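Local coordinates for G protein alpha subunit (Entamoeba histolytica, PDB 4FID) that binds GDP and probably acts as a GTP-hydrolysing transducer that relays transmembrane signals as the alpha subunit of a heterotrimeric G protein, at residues K231-N236 and E300-N305; M9-G14 and D186-V191; P71-F76 and P88-D93; C52-I57 and F76-P81. All blocks are in the same frame, centred on the assembly; numbering follows the deposited sequence.

Contact 1 of 4, residues K231-N236 and E300-N305. With GDP (guanosine-5'-diphosphate), chain C.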
# COMPACT_ATOMS: atom_id res chain seq x y z
N LYS A 231 -3.35 -0.13 -20.03
CA LYS A 231 -2.77 0.60 -18.92
C LYS A 231 -3.84 1.01 -17.91
O LYS A 231 -4.76 1.78 -18.24
CB LYS A 231 -2.03 1.83 -19.43
CG LYS A 231 -1.15 1.59 -20.66
CD LYS A 231 -0.01 0.63 -20.36
CE LYS A 231 1.08 0.79 -21.40
NZ LYS A 231 0.54 0.73 -22.78
N LEU A 232 -3.71 0.52 -16.69
CA LEU A 232 -4.62 0.84 -15.60
C LEU A 232 -3.84 1.53 -14.51
O LEU A 232 -2.66 1.24 -14.31
CB LEU A 232 -5.22 -0.45 -15.01
CG LEU A 232 -6.49 -1.01 -15.65
CD1 LEU A 232 -6.29 -1.19 -17.16
CD2 LEU A 232 -6.94 -2.32 -14.98
N ILE A 233 -4.49 2.43 -13.79
CA ILE A 233 -3.86 3.05 -12.64
C ILE A 233 -4.72 2.82 -11.42
O ILE A 233 -5.90 3.14 -11.45
CB ILE A 233 -3.68 4.56 -12.81
CG1 ILE A 233 -2.72 4.85 -13.93
CG2 ILE A 233 -3.13 5.19 -11.53
CD1 ILE A 233 -2.45 6.32 -14.07
N PHE A 234 -4.14 2.27 -10.36
CA PHE A 234 -4.86 2.17 -9.10
C PHE A 234 -4.37 3.29 -8.22
O PHE A 234 -3.21 3.33 -7.81
CB PHE A 234 -4.63 0.82 -8.39
CG PHE A 234 -5.33 -0.36 -9.04
CD1 PHE A 234 -6.14 -0.19 -10.15
CD2 PHE A 234 -5.17 -1.64 -8.51
CE1 PHE A 234 -6.78 -1.29 -10.75
CE2 PHE A 234 -5.80 -2.74 -9.09
CZ PHE A 234 -6.61 -2.56 -10.22
N LEU A 235 -5.25 4.23 -7.94
CA LEU A 235 -4.93 5.31 -7.04
C LEU A 235 -5.24 4.77 -5.65
O LEU A 235 -6.38 4.77 -5.19
CB LEU A 235 -5.79 6.53 -7.38
CG LEU A 235 -5.56 6.92 -8.85
CD1 LEU A 235 -6.75 7.70 -9.44
CD2 LEU A 235 -4.26 7.70 -8.99
N ASN A 236 -4.20 4.30 -4.99
CA ASN A 236 -4.38 3.50 -3.79
C ASN A 236 -4.34 4.32 -2.51
O ASN A 236 -3.84 5.46 -2.49
CB ASN A 236 -3.32 2.41 -3.75
CG ASN A 236 -3.66 1.33 -2.76
OD1 ASN A 236 -4.81 0.90 -2.65
ND2 ASN A 236 -2.64 0.85 -2.03
N GLU A 300 -4.25 6.50 -27.34
CA GLU A 300 -4.04 5.65 -26.18
C GLU A 300 -4.88 6.13 -24.99
O GLU A 300 -5.01 7.34 -24.75
CB GLU A 300 -2.55 5.58 -25.82
CG GLU A 300 -2.24 4.63 -24.66
CD GLU A 300 -2.30 3.16 -25.06
OE1 GLU A 300 -3.35 2.52 -24.84
OE2 GLU A 300 -1.27 2.65 -25.58
N LYS A 301 -5.44 5.16 -24.27
CA LYS A 301 -6.41 5.44 -23.22
C LYS A 301 -5.99 4.76 -21.92
O LYS A 301 -5.57 3.61 -21.93
CB LYS A 301 -7.80 4.96 -23.66
CG LYS A 301 -8.89 5.17 -22.62
CD LYS A 301 -10.24 4.59 -23.07
CE LYS A 301 -10.87 5.42 -24.18
NZ LYS A 301 -12.15 4.82 -24.66
N VAL A 302 -6.12 5.47 -20.81
CA VAL A 302 -5.73 4.97 -19.50
C VAL A 302 -6.95 4.81 -18.59
O VAL A 302 -7.75 5.75 -18.42
CB VAL A 302 -4.72 5.94 -18.83
CG1 VAL A 302 -4.42 5.51 -17.42
CG2 VAL A 302 -3.45 6.00 -19.63
N TYR A 303 -7.12 3.63 -18.01
CA TYR A 303 -8.25 3.37 -17.13
C TYR A 303 -7.83 3.60 -15.67
O TYR A 303 -6.77 3.15 -15.25
CB TYR A 303 -8.79 1.96 -17.35
CG TYR A 303 -9.24 1.72 -18.77
CD1 TYR A 303 -8.32 1.38 -19.77
CD2 TYR A 303 -10.58 1.84 -19.13
CE1 TYR A 303 -8.72 1.15 -21.08
CE2 TYR A 303 -10.99 1.61 -20.44
CZ TYR A 303 -10.06 1.27 -21.41
OH TYR A 303 -10.46 1.06 -22.71
N THR A 304 -8.66 4.31 -14.91
CA THR A 304 -8.30 4.67 -13.55
C THR A 304 -9.36 4.22 -12.57
O THR A 304 -10.54 4.15 -12.90
CB THR A 304 -8.08 6.21 -13.36
OG1 THR A 304 -9.30 6.91 -13.62
CG2 THR A 304 -7.00 6.76 -14.26
N ASN A 305 -8.92 3.93 -11.35
CA ASN A 305 -9.85 3.67 -10.27
C ASN A 305 -9.17 3.88 -8.95
O ASN A 305 -8.03 3.47 -8.76
CB ASN A 305 -10.42 2.26 -10.34
CG ASN A 305 -11.90 2.20 -9.94
OD1 ASN A 305 -12.23 2.17 -8.77
ND2 ASN A 305 -12.78 2.15 -10.93
PB GDP C . 5.13 -2.16 -1.99
O1B GDP C . 5.71 -3.50 -1.62
O2B GDP C . 6.25 -1.15 -2.12
O3B GDP C . 4.44 -2.32 -3.33
O3A GDP C . 4.07 -1.60 -0.89
PA GDP C . 3.40 -2.51 0.29
O1A GDP C . 2.30 -3.40 -0.24
O2A GDP C . 4.45 -3.34 1.01
O5' GDP C . 2.81 -1.41 1.33
C5' GDP C . 3.25 -1.40 2.69
C4' GDP C . 2.15 -0.94 3.66
O4' GDP C . 1.12 -0.18 3.01
C3' GDP C . 1.47 -2.11 4.38
O3' GDP C . 1.57 -1.93 5.80
C2' GDP C . 0.02 -2.06 3.91
O2' GDP C . -0.89 -2.51 4.93
C1' GDP C . -0.16 -0.60 3.51
N9 GDP C . -1.25 -0.38 2.51
C8 GDP C . -1.27 -0.74 1.21
N7 GDP C . -2.44 -0.37 0.62
C5 GDP C . -3.20 0.24 1.55
C6 GDP C . -4.54 0.86 1.62
O6 GDP C . -5.28 0.92 0.62
N1 GDP C . -4.95 1.36 2.79
C2 GDP C . -4.18 1.33 3.89
N2 GDP C . -4.65 1.88 5.04
N3 GDP C . -2.93 0.78 3.91
C4 GDP C . -2.40 0.23 2.79
O HOH W 1 -4.72 1.41 -22.40

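Contact 2 of 4, residues M9-G14 and D186-V191. With GDP (guanosine-5'-diphosphate), chain C.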
# COMPACT_ATOMS: atom_id res chain seq x y z
N MSE A 9 0.75 -7.35 -14.97
CA MSE A 9 2.00 -6.93 -14.34
C MSE A 9 1.74 -5.75 -13.41
O MSE A 9 1.18 -4.74 -13.83
CB MSE A 9 3.00 -6.53 -15.42
CG MSE A 9 4.31 -6.02 -14.87
SE MSE A 9 5.70 -5.67 -16.23
CE MSE A 9 6.31 -7.49 -16.61
N LEU A 10 2.11 -5.90 -12.13
CA LEU A 10 2.00 -4.80 -11.18
C LEU A 10 3.28 -4.00 -11.10
O LEU A 10 4.34 -4.56 -10.80
CB LEU A 10 1.66 -5.30 -9.78
CG LEU A 10 0.24 -5.83 -9.55
CD1 LEU A 10 0.06 -6.14 -8.09
CD2 LEU A 10 -0.80 -4.84 -10.03
N LEU A 11 3.18 -2.71 -11.38
CA LEU A 11 4.28 -1.75 -11.19
C LEU A 11 3.91 -0.71 -10.15
O LEU A 11 2.75 -0.45 -9.90
CB LEU A 11 4.61 -1.00 -12.48
CG LEU A 11 5.41 -1.65 -13.64
CD1 LEU A 11 6.45 -2.65 -13.19
CD2 LEU A 11 4.49 -2.30 -14.66
N GLY A 12 4.91 -0.07 -9.56
CA GLY A 12 4.63 1.08 -8.75
C GLY A 12 5.86 1.58 -8.08
O GLY A 12 6.89 0.96 -8.22
N SER A 13 5.76 2.70 -7.37
CA SER A 13 6.82 3.15 -6.50
C SER A 13 6.76 2.37 -5.21
O SER A 13 6.01 1.39 -5.09
CB SER A 13 6.68 4.64 -6.20
OG SER A 13 6.82 5.38 -7.40
N GLY A 14 7.57 2.78 -4.24
CA GLY A 14 7.59 2.14 -2.95
C GLY A 14 6.51 2.70 -2.04
O GLY A 14 6.27 3.91 -2.02
N ASP A 186 -0.46 -8.64 -21.15
CA ASP A 186 -1.75 -8.16 -21.65
C ASP A 186 -2.16 -6.85 -21.00
O ASP A 186 -2.79 -5.99 -21.63
CB ASP A 186 -2.83 -9.23 -21.48
CG ASP A 186 -2.47 -10.52 -22.20
OD1 ASP A 186 -2.08 -10.44 -23.39
OD2 ASP A 186 -2.54 -11.61 -21.58
N CYS A 187 -1.77 -6.70 -19.73
CA CYS A 187 -2.17 -5.56 -18.94
C CYS A 187 -1.09 -5.15 -17.94
O CYS A 187 -0.51 -5.97 -17.25
CB CYS A 187 -3.47 -5.88 -18.21
SG CYS A 187 -3.98 -4.61 -17.04
N ALA A 188 -0.84 -3.85 -17.88
CA ALA A 188 0.09 -3.31 -16.92
C ALA A 188 -0.70 -2.46 -15.92
O ALA A 188 -1.38 -1.54 -16.31
CB ALA A 188 1.14 -2.47 -17.63
N ILE A 189 -0.64 -2.80 -14.64
CA ILE A 189 -1.34 -2.02 -13.64
C ILE A 189 -0.35 -1.18 -12.82
O ILE A 189 0.52 -1.71 -12.13
CB ILE A 189 -2.15 -2.94 -12.71
CG1 ILE A 189 -3.16 -3.75 -13.52
CG2 ILE A 189 -2.85 -2.12 -11.62
CD1 ILE A 189 -4.17 -4.53 -12.67
N PHE A 190 -0.47 0.15 -12.91
CA PHE A 190 0.39 1.03 -12.13
C PHE A 190 -0.31 1.45 -10.84
O PHE A 190 -1.39 2.03 -10.87
CB PHE A 190 0.81 2.27 -12.94
CG PHE A 190 1.70 3.22 -12.19
CD1 PHE A 190 3.05 2.94 -12.00
CD2 PHE A 190 1.19 4.41 -11.67
CE1 PHE A 190 3.89 3.82 -11.31
CE2 PHE A 190 2.02 5.29 -10.97
CZ PHE A 190 3.37 5.00 -10.80
N VAL A 191 0.32 1.16 -9.70
CA VAL A 191 -0.22 1.51 -8.41
C VAL A 191 0.51 2.70 -7.85
O VAL A 191 1.76 2.78 -7.90
CB VAL A 191 -0.08 0.36 -7.40
CG1 VAL A 191 -0.96 0.64 -6.14
CG2 VAL A 191 -0.44 -0.95 -8.05
PB GDP C . 5.13 -2.16 -1.99
O1B GDP C . 5.71 -3.50 -1.62
O2B GDP C . 6.25 -1.15 -2.12
O3B GDP C . 4.44 -2.32 -3.33
O3A GDP C . 4.07 -1.60 -0.89
PA GDP C . 3.40 -2.51 0.29
O1A GDP C . 2.30 -3.40 -0.24
O2A GDP C . 4.45 -3.34 1.01
O5' GDP C . 2.81 -1.41 1.33
C5' GDP C . 3.25 -1.40 2.69
C4' GDP C . 2.15 -0.94 3.66
O4' GDP C . 1.12 -0.18 3.01
C3' GDP C . 1.47 -2.11 4.38
O3' GDP C . 1.57 -1.93 5.80
C2' GDP C . 0.02 -2.06 3.91
O2' GDP C . -0.89 -2.51 4.93
C1' GDP C . -0.16 -0.60 3.51
N9 GDP C . -1.25 -0.38 2.51
C8 GDP C . -1.27 -0.74 1.21
N7 GDP C . -2.44 -0.37 0.62
C5 GDP C . -3.20 0.24 1.55
C6 GDP C . -4.54 0.86 1.62
O6 GDP C . -5.28 0.92 0.62
N1 GDP C . -4.95 1.36 2.79
C2 GDP C . -4.18 1.33 3.89
N2 GDP C . -4.65 1.88 5.04
N3 GDP C . -2.93 0.78 3.91
C4 GDP C . -2.40 0.23 2.79

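Contact 3 of 4, residues P71-F76 and P88-D93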
# COMPACT_ATOMS: atom_id res chain seq x y z
N PRO A 71 5.67 3.20 30.95
CA PRO A 71 5.93 1.80 30.62
C PRO A 71 6.78 1.10 31.67
O PRO A 71 7.77 1.65 32.13
CB PRO A 71 6.72 1.88 29.31
CG PRO A 71 6.38 3.20 28.73
CD PRO A 71 6.12 4.12 29.89
N LYS A 72 6.40 -0.12 32.02
CA LYS A 72 7.14 -0.93 32.98
C LYS A 72 8.10 -1.88 32.26
O LYS A 72 9.24 -2.08 32.69
CB LYS A 72 6.16 -1.72 33.85
CG LYS A 72 5.10 -0.87 34.53
CD LYS A 72 5.74 0.23 35.38
CE LYS A 72 6.59 -0.37 36.50
NZ LYS A 72 7.30 0.68 37.27
N SER A 73 7.64 -2.43 31.14
CA SER A 73 8.31 -3.53 30.45
C SER A 73 9.72 -3.27 29.91
O SER A 73 10.08 -2.15 29.55
CB SER A 73 7.41 -4.06 29.31
OG SER A 73 7.15 -3.08 28.31
N LYS A 74 10.50 -4.34 29.88
CA LYS A 74 11.82 -4.40 29.27
C LYS A 74 11.85 -3.73 27.91
O LYS A 74 12.82 -3.04 27.57
CB LYS A 74 12.23 -5.87 29.06
CG LYS A 74 11.90 -6.81 30.22
CD LYS A 74 12.01 -8.27 29.77
CE LYS A 74 11.60 -9.26 30.88
NZ LYS A 74 11.58 -10.69 30.40
N GLU A 75 10.79 -3.94 27.13
CA GLU A 75 10.76 -3.53 25.72
C GLU A 75 10.86 -2.02 25.47
O GLU A 75 11.40 -1.59 24.45
CB GLU A 75 9.54 -4.11 25.01
CG GLU A 75 9.73 -5.56 24.56
CD GLU A 75 9.39 -6.60 25.64
OE1 GLU A 75 9.60 -7.81 25.37
OE2 GLU A 75 8.92 -6.21 26.74
N PHE A 76 10.34 -1.22 26.40
CA PHE A 76 10.34 0.23 26.24
C PHE A 76 11.35 0.94 27.15
O PHE A 76 11.14 2.09 27.54
CB PHE A 76 8.93 0.80 26.45
CG PHE A 76 7.92 0.24 25.50
CD1 PHE A 76 8.04 0.44 24.14
CD2 PHE A 76 6.86 -0.52 25.97
CE1 PHE A 76 7.11 -0.10 23.26
CE2 PHE A 76 5.93 -1.05 25.10
CZ PHE A 76 6.06 -0.84 23.74
N PRO A 88 6.06 -10.38 29.92
CA PRO A 88 4.65 -10.49 30.31
C PRO A 88 3.92 -9.14 30.34
O PRO A 88 2.72 -9.08 30.08
CB PRO A 88 4.71 -11.10 31.72
CG PRO A 88 6.15 -10.99 32.15
CD PRO A 88 6.96 -10.99 30.90
N GLU A 89 4.66 -8.08 30.63
CA GLU A 89 4.08 -6.74 30.75
C GLU A 89 3.97 -5.97 29.42
O GLU A 89 3.39 -4.88 29.38
CB GLU A 89 4.88 -5.93 31.75
CG GLU A 89 6.30 -6.41 31.87
CD GLU A 89 6.64 -6.84 33.26
OE1 GLU A 89 7.25 -6.03 33.99
OE2 GLU A 89 6.28 -7.99 33.64
N LEU A 90 4.51 -6.54 28.35
CA LEU A 90 4.46 -5.86 27.06
C LEU A 90 3.02 -5.58 26.66
O LEU A 90 2.64 -4.44 26.46
CB LEU A 90 5.22 -6.64 25.99
CG LEU A 90 5.42 -5.98 24.63
CD1 LEU A 90 4.23 -6.25 23.71
CD2 LEU A 90 5.66 -4.49 24.78
N VAL A 91 2.21 -6.63 26.55
CA VAL A 91 0.80 -6.45 26.20
C VAL A 91 0.15 -5.30 26.98
O VAL A 91 -0.48 -4.42 26.41
CB VAL A 91 -0.00 -7.72 26.48
CG1 VAL A 91 -1.40 -7.56 25.94
CG2 VAL A 91 0.68 -8.90 25.85
N GLY A 92 0.33 -5.32 28.30
CA GLY A 92 -0.40 -4.43 29.16
C GLY A 92 -0.08 -2.99 28.86
O GLY A 92 -0.97 -2.15 28.79
N ASP A 93 1.20 -2.67 28.69
CA ASP A 93 1.53 -1.27 28.52
C ASP A 93 1.41 -0.77 27.08
O ASP A 93 1.30 0.43 26.85
CB ASP A 93 2.82 -0.85 29.24
CG ASP A 93 4.02 -1.59 28.77
OD1 ASP A 93 3.85 -2.49 27.91
OD2 ASP A 93 5.13 -1.23 29.23

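Contact 4 of 4, residues C52-I57 and F76-P81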
# COMPACT_ATOMS: atom_id res chain seq x y z
N CYS A 52 6.96 0.47 16.18
CA CYS A 52 5.95 1.50 15.92
C CYS A 52 5.57 2.27 17.17
O CYS A 52 5.23 3.45 17.08
CB CYS A 52 4.67 0.89 15.34
SG CYS A 52 4.70 0.41 13.60
N MSE A 53 5.60 1.62 18.33
CA MSE A 53 5.23 2.27 19.58
C MSE A 53 6.38 3.05 20.18
O MSE A 53 6.18 4.12 20.75
CB MSE A 53 4.64 1.28 20.60
CG MSE A 53 4.18 1.95 21.92
SE MSE A 53 2.77 3.37 21.77
CE MSE A 53 1.18 2.29 21.37
N ARG A 54 7.60 2.53 20.04
CA ARG A 54 8.80 3.31 20.37
C ARG A 54 8.77 4.63 19.61
O ARG A 54 9.00 5.69 20.18
CB ARG A 54 10.09 2.55 20.04
CG ARG A 54 10.38 1.39 20.97
CD ARG A 54 11.62 0.62 20.55
NE ARG A 54 11.90 -0.45 21.51
CZ ARG A 54 12.81 -1.42 21.34
NH1 ARG A 54 13.54 -1.48 20.23
NH2 ARG A 54 12.96 -2.34 22.28
N THR A 55 8.46 4.55 18.31
CA THR A 55 8.33 5.72 17.44
C THR A 55 7.41 6.79 18.04
O THR A 55 7.77 7.96 18.10
CB THR A 55 7.77 5.33 16.04
OG1 THR A 55 8.68 4.44 15.39
CG2 THR A 55 7.54 6.57 15.15
N LEU A 56 6.21 6.38 18.46
CA LEU A 56 5.25 7.32 19.04
C LEU A 56 5.76 7.90 20.37
O LEU A 56 5.63 9.11 20.61
CB LEU A 56 3.85 6.69 19.22
CG LEU A 56 2.93 6.57 18.01
CD1 LEU A 56 1.74 5.60 18.22
CD2 LEU A 56 2.42 7.94 17.61
N ILE A 57 6.32 7.06 21.23
CA ILE A 57 6.92 7.56 22.47
C ILE A 57 7.99 8.63 22.20
O ILE A 57 7.94 9.72 22.79
CB ILE A 57 7.54 6.44 23.32
CG1 ILE A 57 6.49 5.40 23.70
CG2 ILE A 57 8.17 7.01 24.57
CD1 ILE A 57 7.05 4.19 24.48
N PHE A 76 10.34 -1.22 26.40
CA PHE A 76 10.34 0.23 26.24
C PHE A 76 11.35 0.94 27.15
O PHE A 76 11.14 2.09 27.54
CB PHE A 76 8.93 0.80 26.45
CG PHE A 76 7.92 0.24 25.50
CD1 PHE A 76 8.04 0.44 24.14
CD2 PHE A 76 6.86 -0.52 25.97
CE1 PHE A 76 7.11 -0.10 23.26
CE2 PHE A 76 5.93 -1.05 25.10
CZ PHE A 76 6.06 -0.84 23.74
N THR A 77 12.45 0.25 27.47
CA THR A 77 13.56 0.85 28.20
C THR A 77 14.86 0.71 27.39
O THR A 77 15.96 0.92 27.92
CB THR A 77 13.77 0.17 29.56
OG1 THR A 77 14.33 -1.13 29.35
CG2 THR A 77 12.44 0.06 30.32
N THR A 78 14.73 0.39 26.11
CA THR A 78 15.86 0.00 25.28
C THR A 78 15.65 0.33 23.78
O THR A 78 14.52 0.45 23.30
CB THR A 78 16.15 -1.51 25.44
OG1 THR A 78 17.01 -1.97 24.39
CG2 THR A 78 14.86 -2.31 25.39
N GLU A 79 16.76 0.47 23.05
CA GLU A 79 16.72 0.65 21.60
C GLU A 79 17.14 -0.64 20.88
O GLU A 79 17.15 -0.69 19.65
CB GLU A 79 17.62 1.81 21.17
CG GLU A 79 17.01 2.67 20.09
CD GLU A 79 15.58 3.10 20.42
OE1 GLU A 79 14.68 2.89 19.58
OE2 GLU A 79 15.36 3.64 21.53
N ASP A 80 17.45 -1.67 21.66
CA ASP A 80 17.90 -2.94 21.13
C ASP A 80 16.83 -3.57 20.25
O ASP A 80 15.64 -3.32 20.44
CB ASP A 80 18.23 -3.91 22.27
CG ASP A 80 19.47 -3.50 23.06
OD1 ASP A 80 20.16 -2.56 22.63
OD2 ASP A 80 19.74 -4.13 24.11
N PRO A 81 17.25 -4.39 19.27
CA PRO A 81 16.28 -5.18 18.51
C PRO A 81 15.32 -5.90 19.46
O PRO A 81 15.59 -6.00 20.65
CB PRO A 81 17.17 -6.19 17.79
CG PRO A 81 18.45 -5.46 17.59
CD PRO A 81 18.63 -4.60 18.81

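Contact 1 of 4, residues K231-N236 and E300-N305
Tyr303 sits across from Leu232 at the middle of two parallel strands, and its backbone bonds to the residues flanking that partner: Tyr303 N donates to Lys231 O (3.0 Å) and Ile233 N to Tyr303 O (2.8 Å). The ladder runs on through Asn305 N to Ile233 O (3.1 Å) and Leu235 N to Asn305 O (3.0 Å). This middle part is regular and buried. On one sheet face Leu232 CD1 lies 4.0 Å from Tyr303 CB, the two side chains crossing at a slant, while Lys231 O meets the tyrosine ring at its edge, in the ring plane. On the other face Ile233 CG1, turned beside its own backbone N (chi1 -66°), rests 3.9 Å from Val302 CG1. The N-terminal end, at Lys231 and Glu300, is looser. Glu300 is exposed and poorly ordered, and its OE2 forms a long salt bridge of 3.8 Å with Lys231 NZ, which is also hydrogen-bonded to Ala229 O and Leu226 O. At the C-terminal end of 231-236, Asn236 ND2 reads the guanine by donating to GDP N7 (2.9 Å), as the asparagine of the G-protein NKxD motif does. Helix 312-332 covers the face of Leu232, Tyr303 and Asn305, helix 209-222 that of Lys231, Ile233 and Val302, and strand 187-193 flanks 231-236 on its other side.

Contact 2 of 4, residues M9-G14 and D186-V191
Met9 O accepts the amide of Ile189 at 2.8 Å (Ile189 N), and CA of Ala188 also turns its hydrogen to that oxygen in a longer contact. The neighbouring bonds alternate between the two parallel strands: Met9 N, of a selenomethionine, donates to Cys187 O (2.9 Å), Leu11 N to Ile189 O (2.9 Å) and Val191 N to Leu11 O (2.9 Å). Beside this ladder, Leu10 and Ile189 lie next to each other and point the same way, the CD2 branch of Leu10 resting 3.6 Å from Ile189 CB and also touching its CG2. This is the middle of the mixed Ras-like sheet, between two of its parallel strands, where strand 6-12 runs straight into the phosphate-binding P-loop, with Gly12 as the first glycine of that motif. Phe190 leans toward this exit. Its chi1 of 180° sets CG anti to the backbone N; the ring beyond brings Phe190 CE1 to 3.8 Å from Gly12 CA. Phe217 meets the same ring from helix 209-222. Beyond the strand the chain bends to the nucleotide, bringing Gly14 CA near O2B on the beta-phosphate of GDP, although this part of the loop is poorly ordered. Ser13 OG is hydrogen-bonded to Ser213 OG of helix 209-222, and on the Leu10 face Val191 packs against Lys18, a GDP-binding residue of helix 18-28.

Contact 3 of 4, residues P71-F76 and P88-D93
Asp93 and Phe76 slide past each other in opposite directions, with the carboxylate plane turned 64° from the ring. The carboxylate meets the ring at its rim: Asp93 OD1 lies in the ring plane, 3.8 Å from Phe76 CE2. Leu90 comes to the same ring atom at about a right angle, its CD2 branch 3.5 Å from Phe76 CE2. Glu75 also crosses Leu90 nearly perpendicularly, bringing its carboxylate against the leucine, with Glu75 OE2 3.8 Å from Leu90 CB; that oxygen is hydrogen-bonded to Ser87 OG. Ser73 faces the start of helix 90-99. Its OG, placed between its own backbone N and carbonyl carbon (chi1 63°), donates to the syn lone pair of Asp93 OD2 at 2.9 Å. Two backbone amides reach the same oxygen more weakly, Lys72 N at 3.3 Å and Ser73 N at 3.4 Å. The CG methylene of Glu89 packs on Ser73 CB (3.6 Å). The loop 71-76 is thus clasped to the start of helix 90-99, the ring of Phe76 reaching on to helix 42-62. The serine hydroxyl and two weaker amide bonds on OD2 would favour a charged Asp93, but the carbonyl oxygens of Glu89 and Leu90 near OD1 would oppose it, leaving its ionisation unsettled.

Contact 4 of 4, residues C52-I57 and F76-P81
The guanidinium of Arg54 carries Thr78 O over the centre of one face, 3.1 Å above the plane, and Asp80 O at its edge, in the plane. The ring of Phe76 stands almost perpendicular to it, the planes 83° apart, and receives Arg54 CG at its own edge. Met53 CG approaches that ring obliquely, 3.8 Å from Phe76 CE1, and the Ile57 side chain crosses Phe76 at about a right angle, Ile57 CD1 lying 3.9 Å from Phe76 CD1. From this apolar base the arginine runs straight out of helix 42-62, extended from CG to NE, which carries its head to the loop backbone. There Arg54 NH1 donates to Asp80 O at 2.8 Å and 161°. Arg54 NH2 adds a weak bond of 3.4 Å to Asp80 O and also bonds to Glu75 O. The loop is itself held in an ST turn, Thr78 OG1 accepting from Asp80 N (2.8 Å). Glu79 OE1 lies well out of the guanidinium plane, 4.6 Å from Arg54 NH1, too far for a salt bridge. Arg54 thus binds this surface loop to the helix through the carbonyls of Asp80 and Glu75, Thr78 O being a face contact and not a hydrogen bond, and the carboxylate of Glu79 would add a modest, non-directional attraction to its charge.

Overall arrangement
The four contacts fall into two pairs, one in each domain of the G-alpha fold. Contacts 1 and 2, centres 10 Å apart, share the Ras-like sheet: strands 187-193 and 230-236 are neighbours, and both contacts reach GDP. Contacts 3 and 4, centres 11 Å apart, lie in the all-helical domain, share Phe76 and interleave along the chain from helix 42-62, through the loop after it, to the start of helix 90-99. The helical pair comes between the two strands of contact 2, and contact 1 follows later. Centres of contacts 2 and 4 are 35 Å apart. As in other G-alpha subunits, the helical domain is inserted in the GTPase core and faces it across the nucleotide.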